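Local structure of dodecin (Thermus thermophilus, 2UX9) at residues K3-V8 and G63-E68; A20-A25 and Y56-E61. The protein binds and sequesters FMN, FAD and other flavins, also binds coenzyme A, and may serve as a cofactor store protecting the cell from their unwanted reactions. The protein carries 1 engineered substitution. All coordinates share one frame; numbering follows the deposited sequence.

Contact 1: residues K3-V8 and G63-E68. Engineered in segment 63-68: Ala65 (natural residue Arg). With FMN (flavin mononucleotide), chain P.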
loop_
_atom_site.group_PDB
_atom_site.type_symbol
_atom_site.label_atom_id
_atom_site.label_comp_id
_atom_site.label_asym_id
_atom_site.label_seq_id
_atom_site.Cartn_x
_atom_site.Cartn_y
_atom_site.Cartn_z
ATOM N N LYS C 3 -13.092 4.478 26.221
ATOM C CA LYS C 3 -14.140 4.376 25.185
ATOM C C LYS C 3 -13.725 3.442 24.055
ATOM O O LYS C 3 -12.548 3.347 23.730
ATOM C CB LYS C 3 -14.441 5.748 24.575
ATOM C CG LYS C 3 -15.345 6.639 25.407
ATOM C CD LYS C 3 -16.055 7.625 24.512
ATOM C CE LYS C 3 -16.947 8.574 25.289
ATOM N NZ LYS C 3 -17.983 9.164 24.399
ATOM N N VAL C 4 -14.699 2.741 23.480
ATOM C CA VAL C 4 -14.461 1.844 22.348
ATOM C C VAL C 4 -15.370 2.259 21.203
ATOM O O VAL C 4 -16.534 2.589 21.410
ATOM C CB VAL C 4 -14.686 0.368 22.725
ATOM C CG1 VAL C 4 -14.486 -0.542 21.513
ATOM C CG2 VAL C 4 -13.736 -0.031 23.845
ATOM N N TYR C 5 -14.813 2.294 20.002
ATOM C CA TYR C 5 -15.561 2.657 18.810
ATOM C C TYR C 5 -15.664 1.456 17.896
ATOM O O TYR C 5 -14.813 0.561 17.922
ATOM C CB TYR C 5 -14.871 3.807 18.057
ATOM C CG TYR C 5 -14.651 5.049 18.882
ATOM C CD1 TYR C 5 -15.518 6.127 18.801
ATOM C CD2 TYR C 5 -13.572 5.140 19.755
ATOM C CE1 TYR C 5 -15.314 7.269 19.552
ATOM C CE2 TYR C 5 -13.357 6.277 20.514
ATOM C CZ TYR C 5 -14.236 7.334 20.413
ATOM O OH TYR C 5 -14.028 8.470 21.169
ATOM N N LYS C 6 -16.708 1.440 17.073
ATOM C CA LYS C 6 -16.837 0.469 16.005
ATOM C C LYS C 6 -16.774 1.197 14.671
ATOM O O LYS C 6 -17.272 2.314 14.543
ATOM C CB LYS C 6 -18.146 -0.322 16.129
ATOM C CG LYS C 6 -18.352 -1.270 14.963
ATOM C CD LYS C 6 -19.228 -2.454 15.253
ATOM C CE LYS C 6 -19.119 -3.456 14.096
ATOM N NZ LYS C 6 -20.097 -4.566 14.155
ATOM N N LYS C 7 -16.143 0.576 13.678
ATOM C CA LYS C 7 -16.185 1.060 12.307
ATOM C C LYS C 7 -16.968 0.084 11.452
ATOM O O LYS C 7 -16.765 -1.129 11.558
ATOM C CB LYS C 7 -14.775 1.224 11.753
ATOM C CG LYS C 7 -13.979 2.280 12.492
ATOM C CD LYS C 7 -12.511 2.318 12.106
ATOM C CE LYS C 7 -12.323 2.864 10.716
ATOM N NZ LYS C 7 -10.881 2.804 10.284
ATOM N N VAL C 8 -17.873 0.604 10.621
ATOM C CA VAL C 8 -18.560 -0.203 9.611
ATOM C C VAL C 8 -18.351 0.384 8.224
ATOM O O VAL C 8 -18.238 1.593 8.066
ATOM C CB VAL C 8 -20.061 -0.346 9.895
ATOM C CG1 VAL C 8 -20.283 -1.063 11.212
ATOM C CG2 VAL C 8 -20.746 1.001 9.880
ATOM N N GLY C 63 -17.206 5.565 11.726
ATOM C CA GLY C 63 -16.857 5.272 13.109
ATOM C C GLY C 63 -17.867 5.850 14.078
ATOM O O GLY C 63 -18.263 7.020 13.960
ATOM N N PHE C 64 -18.267 5.042 15.048
ATOM C CA PHE C 64 -19.228 5.461 16.057
ATOM C C PHE C 64 -18.855 4.933 17.440
ATOM O O PHE C 64 -18.276 3.863 17.574
ATOM C CB PHE C 64 -20.680 5.091 15.669
ATOM C CG PHE C 64 -20.945 3.618 15.484
ATOM C CD1 PHE C 64 -21.585 2.893 16.464
ATOM C CD2 PHE C 64 -20.626 2.973 14.298
ATOM C CE1 PHE C 64 -21.883 1.543 16.286
ATOM C CE2 PHE C 64 -20.910 1.631 14.129
ATOM C CZ PHE C 64 -21.538 0.926 15.119
ATOM N N ALA C 65 -19.162 5.712 18.466
ATOM C CA ALA C 65 -18.842 5.322 19.841
ATOM C C ALA C 65 -19.853 4.308 20.350
ATOM O O ALA C 65 -21.059 4.518 20.229
ATOM C CB ALA C 65 -18.828 6.550 20.748
ATOM N N LEU C 66 -19.358 3.212 20.922
ATOM C CA LEU C 66 -20.218 2.153 21.444
ATOM C C LEU C 66 -20.747 2.533 22.820
ATOM O O LEU C 66 -19.990 2.915 23.696
ATOM C CB LEU C 66 -19.447 0.834 21.513
ATOM C CG LEU C 66 -19.087 0.235 20.158
ATOM C CD1 LEU C 66 -18.265 -1.043 20.340
ATOM C CD2 LEU C 66 -20.318 -0.057 19.314
ATOM N N GLU C 67 -22.059 2.425 22.990
ATOM C CA GLU C 67 -22.710 2.612 24.275
ATOM C C GLU C 67 -22.286 1.512 25.227
ATOM O O GLU C 67 -22.139 0.360 24.831
ATOM C CB GLU C 67 -24.230 2.627 24.103
ATOM C CG GLU C 67 -24.719 3.833 23.323
ATOM C CD GLU C 67 -26.053 3.642 22.652
ATOM O OE1 GLU C 67 -26.565 2.510 22.564
ATOM O OE2 GLU C 67 -26.599 4.663 22.202
ATOM N N GLU C 68 -22.112 1.877 26.483
ATOM C CA GLU C 68 -21.585 0.954 27.465
ATOM C C GLU C 68 -22.700 0.389 28.330
ATOM O O GLU C 68 -23.346 1.124 29.069
ATOM C CB GLU C 68 -20.535 1.673 28.310
ATOM C CG GLU C 68 -19.443 2.286 27.438
ATOM C CD GLU C 68 -18.271 2.854 28.208
ATOM O OE1 GLU C 68 -18.237 2.723 29.449
ATOM O OE2 GLU C 68 -17.368 3.418 27.550
HETATM N N1 FMN P . -12.114 13.497 14.153
HETATM C C2 FMN P . -12.023 14.265 13.022
HETATM O O2 FMN P . -12.398 15.434 13.045
HETATM N N3 FMN P . -11.491 13.746 11.868
HETATM C C4 FMN P . -11.045 12.447 11.828
HETATM O O4 FMN P . -10.937 11.933 10.708
HETATM C C4A FMN P . -11.113 11.669 12.978
HETATM N N5 FMN P . -10.641 10.376 12.995
HETATM C C5A FMN P . -10.716 9.601 14.132
HETATM C C6 FMN P . -10.245 8.286 14.101
HETATM C C7 FMN P . -10.318 7.483 15.233
HETATM C C7M FMN P . -9.609 6.150 15.248
HETATM C C8 FMN P . -10.879 8.015 16.397
HETATM C C8M FMN P . -11.077 7.163 17.614
HETATM C C9 FMN P . -11.353 9.316 16.432
HETATM C C9A FMN P . -11.282 10.124 15.293
HETATM N N10 FMN P . -11.752 11.434 15.285
HETATM C C10 FMN P . -11.651 12.201 14.138
HETATM C "C1'" FMN P . -12.473 12.023 16.478
HETATM C "C2'" FMN P . -13.905 11.491 16.592
HETATM O "O2'" FMN P . -14.651 11.898 15.464
HETATM C "C3'" FMN P . -14.601 11.996 17.858
HETATM O "O3'" FMN P . -14.681 13.405 17.859
HETATM C "C4'" FMN P . -13.896 11.566 19.142
HETATM O "O4'" FMN P . -13.536 10.202 19.087
HETATM C "C5'" FMN P . -14.810 11.775 20.334
HETATM O "O5'" FMN P . -15.879 10.883 20.158
HETATM P P FMN P . -16.963 10.645 21.300
HETATM O O1P FMN P . -18.101 9.837 20.708
HETATM O O2P FMN P . -16.307 9.873 22.420
HETATM O O3P FMN P . -17.454 11.984 21.803
HETATM O O HOH W 1 -17.476 2.853 24.690
#
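The start of strand 4-14 and the end of strand 52-65 pair antiparallel, and the two faces of this pairing serve different cofactors. Three nearly straight backbone hydrogen bonds set the register: Lys6 and Phe64 each donate N to the other's O, and Leu66 N reaches Val4 O at 2.9 Å. The tight part lies on the face of Lys6 and Phe64. Phe64 takes the crowded first torsion, with CG between N and the carbonyl carbon (chi1 61°), which lays its ring beside the Lys6 chain. Lys6 CB sits over the ring face in a CH-pi contact, 4.1 Å from the centroid, while Val8 CG1 meets the ring edge. Leu66 CD2 touches Lys6 CB at 3.9 Å. Lys6 runs on extended, and its NZ binds coenzyme A. On the other face, Tyr5 CE1 touches CB of the engineered Ala65, and FMN C8M lies over one face of the tyrosine ring. Tyr5 OH accepts a hydrogen bond from FMN O4' at 2.8 Å, and Lys3 NZ donates to phosphate oxygen O2P at 2.7 Å. Phenylalanine at Tyr5 would probably keep the ring packing but is likely to weaken the hold on the ribityl chain by losing that acceptor. The outer end is looser: exposed Lys3 and Glu68 barely meet, and a water bridges Val4 N, Leu66 O and Glu68 OE2, whose carboxylate also pairs with Arg28 of a second subunit. The charge of Lys3 is therefore directed to the FMN phosphate rather than to Glu68 OE2, 6.6 Å from Lys3 NZ, consistent with electrostatic anchoring of the cofactor's tail.

Contact 2: residues A20-A25 and Y56-E61. With FMN (flavin mononucleotide), chain H; FMN (flavin mononucleotide), chain B.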
loop_
_atom_site.group_PDB
_atom_site.type_symbol
_atom_site.label_atom_id
_atom_site.label_comp_id
_atom_site.label_asym_id
_atom_site.label_seq_id
_atom_site.Cartn_x
_atom_site.Cartn_y
_atom_site.Cartn_z
ATOM N N ALA C 20 -23.174 14.046 -2.283
ATOM C CA ALA C 20 -24.499 13.449 -2.164
ATOM C C ALA C 20 -24.397 11.956 -1.851
ATOM O O ALA C 20 -25.207 11.434 -1.084
ATOM C CB ALA C 20 -25.314 13.684 -3.442
ATOM N N ALA C 21 -23.417 11.268 -2.428
ATOM C CA ALA C 21 -23.251 9.839 -2.157
ATOM C C ALA C 21 -22.810 9.602 -0.709
ATOM O O ALA C 21 -23.336 8.722 -0.015
ATOM C CB ALA C 21 -22.256 9.234 -3.128
ATOM N N ILE C 22 -21.872 10.418 -0.234
ATOM C CA ILE C 22 -21.460 10.344 1.165
ATOM C C ILE C 22 -22.661 10.615 2.074
ATOM O O ILE C 22 -22.912 9.884 3.030
ATOM C CB ILE C 22 -20.334 11.350 1.449
ATOM C CG1 ILE C 22 -19.060 10.930 0.700
ATOM C CG2 ILE C 22 -20.069 11.452 2.945
ATOM C CD1 ILE C 22 -17.982 11.999 0.644
ATOM N N GLN C 23 -23.407 11.668 1.774
ATOM C CA GLN C 23 -24.544 12.037 2.607
ATOM C C GLN C 23 -25.617 10.951 2.625
ATOM O O GLN C 23 -26.258 10.741 3.648
ATOM C CB GLN C 23 -25.147 13.376 2.158
ATOM C CG GLN C 23 -24.242 14.596 2.382
ATOM C CD GLN C 23 -24.287 15.148 3.795
ATOM O OE1 GLN C 23 -24.391 14.412 4.772
ATOM N NE2 GLN C 23 -24.183 16.468 3.909
ATOM N N ALA C 24 -25.812 10.259 1.507
ATOM C CA ALA C 24 -26.788 9.169 1.462
ATOM C C ALA C 24 -26.387 8.048 2.416
ATOM O O ALA C 24 -27.232 7.493 3.133
ATOM C CB ALA C 24 -26.933 8.626 0.043
ATOM N N ALA C 25 -25.108 7.698 2.442
ATOM C CA ALA C 25 -24.655 6.649 3.359
ATOM C C ALA C 25 -24.878 7.070 4.806
ATOM O O ALA C 25 -25.367 6.295 5.620
ATOM C CB ALA C 25 -23.198 6.288 3.120
ATOM N N TYR C 56 -22.432 7.691 -8.875
ATOM C CA TYR C 56 -21.217 7.816 -8.065
ATOM C C TYR C 56 -21.381 6.868 -6.894
ATOM O O TYR C 56 -22.461 6.779 -6.315
ATOM C CB TYR C 56 -21.044 9.239 -7.521
ATOM C CG TYR C 56 -20.800 10.277 -8.590
ATOM C CD1 TYR C 56 -19.520 10.503 -9.080
ATOM C CD2 TYR C 56 -21.842 11.014 -9.124
ATOM C CE1 TYR C 56 -19.284 11.439 -10.052
ATOM C CE2 TYR C 56 -21.611 11.964 -10.116
ATOM C CZ TYR C 56 -20.324 12.165 -10.569
ATOM O OH TYR C 56 -20.061 13.077 -11.559
ATOM N N GLN C 57 -20.314 6.149 -6.552
ATOM C CA GLN C 57 -20.330 5.179 -5.468
ATOM C C GLN C 57 -19.141 5.452 -4.559
ATOM O O GLN C 57 -17.994 5.328 -4.989
ATOM C CB GLN C 57 -20.253 3.761 -6.040
ATOM C CG GLN C 57 -21.414 3.410 -6.975
ATOM C CD GLN C 57 -21.201 2.120 -7.732
ATOM O OE1 GLN C 57 -20.063 1.726 -7.961
ATOM N NE2 GLN C 57 -22.295 1.457 -8.137
ATOM N N VAL C 58 -19.398 5.863 -3.324
ATOM C CA VAL C 58 -18.322 6.216 -2.415
ATOM C C VAL C 58 -18.300 5.188 -1.297
ATOM O O VAL C 58 -19.285 5.030 -0.574
ATOM C CB VAL C 58 -18.501 7.622 -1.871
ATOM C CG1 VAL C 58 -17.377 7.952 -0.906
ATOM C CG2 VAL C 58 -18.531 8.619 -3.019
ATOM N N VAL C 59 -17.193 4.463 -1.201
ATOM C CA VAL C 59 -17.002 3.438 -0.197
ATOM C C VAL C 59 -16.379 4.122 0.993
ATOM O O VAL C 59 -15.328 4.738 0.861
ATOM C CB VAL C 59 -16.065 2.332 -0.700
ATOM C CG1 VAL C 59 -15.907 1.223 0.373
ATOM C CG2 VAL C 59 -16.558 1.766 -2.041
ATOM N N LEU C 60 -17.030 4.052 2.149
ATOM C CA LEU C 60 -16.497 4.722 3.313
ATOM C C LEU C 60 -16.639 3.906 4.577
ATOM O O LEU C 60 -17.535 3.076 4.708
ATOM C CB LEU C 60 -17.099 6.123 3.475
ATOM C CG LEU C 60 -18.597 6.249 3.744
ATOM C CD1 LEU C 60 -19.009 7.704 3.993
ATOM C CD2 LEU C 60 -19.436 5.672 2.622
ATOM N N GLU C 61 -15.707 4.119 5.487
ATOM C CA GLU C 61 -15.782 3.609 6.852
ATOM C C GLU C 61 -16.447 4.660 7.714
ATOM O O GLU C 61 -16.123 5.847 7.592
ATOM C CB GLU C 61 -14.379 3.351 7.396
ATOM C CG GLU C 61 -13.599 2.273 6.651
ATOM C CD GLU C 61 -13.968 0.872 7.084
ATOM O OE1 GLU C 61 -13.469 -0.084 6.462
ATOM O OE2 GLU C 61 -14.751 0.720 8.045
HETATM N N1 FMN H . -20.444 -2.155 -11.031
HETATM C C2 FMN H . -20.692 -1.127 -10.172
HETATM O O2 FMN H . -21.837 -0.724 -10.064
HETATM N N3 FMN H . -19.671 -0.582 -9.418
HETATM C C4 FMN H . -18.385 -1.068 -9.523
HETATM O O4 FMN H . -17.465 -0.328 -9.166
HETATM C C4A FMN H . -18.140 -2.126 -10.386
HETATM N N5 FMN H . -16.876 -2.664 -10.475
HETATM C C5A FMN H . -16.621 -3.711 -11.330
HETATM C C6 FMN H . -15.328 -4.222 -11.406
HETATM C C7 FMN H . -15.040 -5.277 -12.268
HETATM C C7M FMN H . -13.696 -5.935 -12.182
HETATM C C8 FMN H . -16.064 -5.811 -13.058
HETATM C C8M FMN H . -15.791 -6.884 -14.072
HETATM C C9 FMN H . -17.355 -5.308 -12.968
HETATM C C9A FMN H . -17.643 -4.249 -12.108
HETATM N N10 FMN H . -18.933 -3.712 -12.014
HETATM C C10 FMN H . -19.172 -2.671 -11.136
HETATM C "C1'" FMN H . -20.059 -4.192 -12.906
HETATM C "C2'" FMN H . -19.910 -3.658 -14.331
HETATM O "O2'" FMN H . -20.049 -2.253 -14.338
HETATM C "C3'" FMN H . -20.939 -4.250 -15.297
HETATM O "O3'" FMN H . -22.245 -3.914 -14.881
HETATM C "C4'" FMN H . -20.822 -5.765 -15.428
HETATM O "O4'" FMN H . -19.468 -6.136 -15.579
HETATM C "C5'" FMN H . -21.615 -6.274 -16.626
HETATM O "O5'" FMN H . -21.123 -5.614 -17.775
HETATM P P FMN H . -21.634 -6.015 -19.236
HETATM O O1P FMN H . -21.025 -5.013 -20.192
HETATM O O2P FMN H . -21.176 -7.411 -19.591
HETATM O O3P FMN H . -23.143 -5.933 -19.281
HETATM N N1 FMN B . -20.273 -5.838 -9.961
HETATM C C2 FMN B . -19.417 -6.746 -10.506
HETATM O O2 FMN B . -19.821 -7.454 -11.413
HETATM N N3 FMN B . -18.112 -6.835 -10.061
HETATM C C4 FMN B . -17.655 -6.007 -9.058
HETATM O O4 FMN B . -16.660 -6.371 -8.427
HETATM C C4A FMN B . -18.525 -5.072 -8.517
HETATM N N5 FMN B . -18.083 -4.199 -7.548
HETATM C C5A FMN B . -18.938 -3.270 -7.003
HETATM C C6 FMN B . -18.463 -2.411 -6.015
HETATM C C7 FMN B . -19.309 -1.466 -5.441
HETATM C C7M FMN B . -18.722 -0.429 -4.531
HETATM C C8 FMN B . -20.639 -1.395 -5.865
HETATM C C8M FMN B . -21.618 -0.460 -5.215
HETATM C C9 FMN B . -21.106 -2.242 -6.860
HETATM C C9A FMN B . -20.261 -3.192 -7.433
HETATM N N10 FMN B . -20.712 -4.071 -8.426
HETATM C C10 FMN B . -19.832 -4.987 -8.973
HETATM C "C1'" FMN B . -22.163 -4.097 -8.862
HETATM C "C2'" FMN B . -23.050 -4.776 -7.817
HETATM O "O2'" FMN B . -22.706 -6.140 -7.705
HETATM C "C3'" FMN B . -24.540 -4.678 -8.150
HETATM O "O3'" FMN B . -24.807 -5.323 -9.377
HETATM C "C4'" FMN B . -25.038 -3.238 -8.215
HETATM O "O4'" FMN B . -24.546 -2.505 -7.112
HETATM C "C5'" FMN B . -26.561 -3.183 -8.211
HETATM O "O5'" FMN B . -27.008 -3.835 -7.040
HETATM P P FMN B . -28.556 -3.839 -6.639
HETATM O O1P FMN B . -28.685 -4.746 -5.436
HETATM O O2P FMN B . -29.012 -2.442 -6.284
HETATM O O3P FMN B . -29.372 -4.376 -7.793
#
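Helix 18-32 lies across the sheet of the dodecin fold, and its residues 20-25 meet residues 56-61 of strand 52-65 mainly through apolar side chains. The two short axes come within 7.8 Å at an angle of 53°, a close spacing consistent with the small side chains of Ala21 and Ala25 on the facing side. Ile22 can be followed outward from CB, where the chain forks. CG2, anti to the backbone N, reaches Leu60 CD1 at 4.0 Å. CG1, anti to the carbonyl carbon (chi1 -67°), meets Val58 CG1 at 3.8 Å. One isoleucine thus spans two successive inward-facing residues of the strand, crossing both obliquely, and it also packs on Val53 of another subunit. Ala21 CB rests against Val58 CG2 and the backbone Tyr56 O, and one turn later Ala25 CB touches Leu60 CD2 at 3.8 Å. Both branches of Val58 and both of Leu60 are therefore engaged, the leucine by way of the crowded first torsion (chi1 64°). On the reverse face, Gln57 OE1 accepts from N3 of one FMN at 2.8 Å and NE2 donates to O2 of the same flavin, while the C8 methyl of a second FMN packs against the amide. Strand 52-65 runs between strands 4-14 and 36-49, with Leu18 and Val41 also packing on Val58, so the helix covers one face of the sheet while the opposite face, at Gln57 and Val59, meets the flavins.

How the contacts relate
Both contacts draw on strand 52-65, the middle strand of the antiparallel sheet, at places whose centres lie about 20 Å apart. Contact 2 is nested within the chain loop closed by contact 1, and the two meet where Glu61 packs near Lys7 and Val8. Near the centre of the chain, contact 2 is wholly buried and almost entirely apolar. Contact 1 lies farther out and relies on backbone pairing and apolar packing, with a water at its exposed end and its charges directed to cofactors and other subunits. Flavin recognition is divided accordingly: residues 3-8 grip the phosphate and ribityl chain, whereas residues 56-61 of a different subunit read the isoalloxazine edge, so each FMN joins neighbouring subunits.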